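Local structure of oxidoreductase, zinc-binding dehydrogenase family (5K1S) at residues V21-F26 against A75-E80. The protein is a zinc-containing medium-chain reductase taking part in an alternative de novo route to isovaleryl coenzyme A in Myxococcus xanthus. Residues are numbered along the deposited sequence; the frame is centred on the assembly and turned at random.
Sequences VVLRSF and AILGHE. With ZN (zinc ion), chain F.
A single antiparallel bridge, the hydrogen-bonded pair Leu23–Ala75, joins strand 17-23 to the loop that carries His79, a zinc ligand in the GroES-like region. The two residues exchange both backbone bonds. Leu23 N donates to Ala75 O at 3.0 Å. In return, Ala75 N donates to Leu23 O, also at 3.0 Å. One apolar side-chain pair adds to the bridge. In Leu23, CG stands anti to the backbone N (chi1 -179°), and its CD2 meets Leu77 CD1 at 4.1 Å, the two side chains crossing obliquely; Arg64 of helix 58-64 touches both leucines. Ile76 lays CG1 against the backbone oxygen of Val21, 4.0 Å from Val21 O. Beyond the bridge, Val21 and Leu77 both form backbone hydrogen bonds with Tyr138, a shared neighbour. Gly78 then leads to His79, whose NE2 binds zinc at 2.0 Å, with Cys57 and Cys166 as further ligands. The contact is thus mainly a backbone bridge between buried residues, with one leucine pair beside it; the zinc ligand lies further along the loop and does not touch 21-26, so the chemistry here implies main-chain pairing near the metal site rather than a direct part in it.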
loop_
_atom_site.group_PDB
_atom_site.type_symbol
_atom_site.label_atom_id
_atom_site.label_comp_id
_atom_site.label_asym_id
_atom_site.label_seq_id
_atom_site.Cartn_x
_atom_site.Cartn_y
_atom_site.Cartn_z
ATOM N N VAL A 21 -11.165 -35.055 15.533
ATOM C CA VAL A 21 -9.859 -35.376 14.969
ATOM C C VAL A 21 -8.796 -34.682 15.807
ATOM O O VAL A 21 -8.809 -33.455 15.960
ATOM C CB VAL A 21 -9.779 -34.957 13.496
ATOM C CG1 VAL A 21 -8.363 -35.121 12.959
ATOM C CG2 VAL A 21 -10.753 -35.775 12.669
ATOM N N VAL A 22 -7.875 -35.464 16.358
ATOM C CA VAL A 22 -6.838 -34.956 17.245
ATOM C C VAL A 22 -5.486 -35.127 16.570
ATOM O O VAL A 22 -5.247 -36.119 15.870
ATOM C CB VAL A 22 -6.863 -35.671 18.610
ATOM C CG1 VAL A 22 -5.872 -35.020 19.569
ATOM C CG2 VAL A 22 -8.268 -35.652 19.195
ATOM N N LEU A 23 -4.607 -34.153 16.781
ATOM C CA LEU A 23 -3.234 -34.186 16.289
ATOM C C LEU A 23 -2.317 -34.224 17.503
ATOM O O LEU A 23 -2.199 -33.230 18.227
ATOM C CB LEU A 23 -2.938 -32.969 15.412
ATOM C CG LEU A 23 -1.532 -32.895 14.813
ATOM C CD1 LEU A 23 -1.371 -33.924 13.706
ATOM C CD2 LEU A 23 -1.244 -31.492 14.303
ATOM N N ARG A 24 -1.672 -35.366 17.730
ATOM C CA ARG A 24 -0.799 -35.538 18.882
ATOM C C ARG A 24 0.678 -35.376 18.546
ATOM O O ARG A 24 1.502 -35.334 19.464
ATOM C CB ARG A 24 -1.039 -36.912 19.520
ATOM C CG ARG A 24 -2.483 -37.110 19.954
ATOM C CD ARG A 24 -2.659 -38.267 20.920
ATOM N NE ARG A 24 -3.996 -38.253 21.511
ATOM C CZ ARG A 24 -4.342 -37.534 22.577
ATOM N NH1 ARG A 24 -3.451 -36.765 23.190
ATOM N NH2 ARG A 24 -5.586 -37.581 23.035
ATOM N N SER A 25 1.031 -35.278 17.266
ATOM C CA SER A 25 2.397 -34.959 16.872
ATOM C C SER A 25 2.368 -34.303 15.500
ATOM O O SER A 25 1.759 -34.838 14.568
ATOM C CB SER A 25 3.287 -36.209 16.851
ATOM O OG SER A 25 2.897 -37.109 15.827
ATOM N N PHE A 26 3.013 -33.146 15.383
ATOM C CA PHE A 26 3.097 -32.474 14.094
ATOM C C PHE A 26 3.822 -33.360 13.089
ATOM O O PHE A 26 4.767 -34.072 13.436
ATOM C CB PHE A 26 3.826 -31.138 14.237
ATOM C CG PHE A 26 3.170 -30.186 15.195
ATOM C CD1 PHE A 26 1.940 -29.623 14.900
ATOM C CD2 PHE A 26 3.792 -29.841 16.383
ATOM C CE1 PHE A 26 1.337 -28.744 15.777
ATOM C CE2 PHE A 26 3.195 -28.960 17.263
ATOM C CZ PHE A 26 1.964 -28.409 16.958
ATOM N N ALA A 75 -3.873 -31.177 19.629
ATOM C CA ALA A 75 -4.522 -30.014 19.045
ATOM C C ALA A 75 -5.687 -30.436 18.163
ATOM O O ALA A 75 -5.601 -31.425 17.430
ATOM C CB ALA A 75 -3.529 -29.184 18.220
ATOM N N ILE A 76 -6.773 -29.673 18.248
ATOM C CA ILE A 76 -7.906 -29.790 17.340
ATOM C C ILE A 76 -7.796 -28.633 16.357
ATOM O O ILE A 76 -7.923 -27.467 16.743
ATOM C CB ILE A 76 -9.242 -29.764 18.094
ATOM C CG1 ILE A 76 -9.340 -30.965 19.041
ATOM C CG2 ILE A 76 -10.416 -29.753 17.114
ATOM C CD1 ILE A 76 -10.516 -30.900 20.003
ATOM N N LEU A 77 -7.556 -28.946 15.091
ATOM C CA LEU A 77 -7.313 -27.926 14.085
ATOM C C LEU A 77 -8.626 -27.458 13.464
ATOM O O LEU A 77 -9.694 -28.030 13.692
ATOM C CB LEU A 77 -6.375 -28.461 13.001
ATOM C CG LEU A 77 -5.160 -29.262 13.481
ATOM C CD1 LEU A 77 -4.219 -29.538 12.314
ATOM C CD2 LEU A 77 -4.421 -28.554 14.612
ATOM N N GLY A 78 -8.533 -26.396 12.668
ATOM C CA GLY A 78 -9.667 -25.911 11.905
ATOM C C GLY A 78 -10.172 -24.565 12.375
ATOM O O GLY A 78 -10.479 -24.388 13.559
ATOM N N HIS A 79 -10.272 -23.608 11.453
ATOM C CA HIS A 79 -10.758 -22.271 11.764
ATOM C C HIS A 79 -11.970 -21.869 10.935
ATOM O O HIS A 79 -12.433 -20.728 11.054
ATOM C CB HIS A 79 -9.638 -21.239 11.561
ATOM C CG HIS A 79 -9.181 -21.106 10.140
ATOM N ND1 HIS A 79 -7.930 -21.505 9.722
ATOM C CD2 HIS A 79 -9.805 -20.611 9.045
ATOM C CE1 HIS A 79 -7.804 -21.264 8.430
ATOM N NE2 HIS A 79 -8.928 -20.724 7.994
ATOM N N GLU A 80 -12.500 -22.769 10.109
ATOM C CA GLU A 80 -13.544 -22.432 9.151
ATOM C C GLU A 80 -14.800 -23.240 9.458
ATOM O O GLU A 80 -15.295 -23.983 8.607
ATOM C CB GLU A 80 -13.042 -22.699 7.730
ATOM C CG GLU A 80 -13.512 -21.697 6.690
ATOM C CD GLU A 80 -12.836 -21.913 5.344
ATOM O OE1 GLU A 80 -11.952 -22.792 5.256
ATOM O OE2 GLU A 80 -13.180 -21.204 4.375
HETATM ZN ZN ZN F . -8.306 -20.085 6.189
#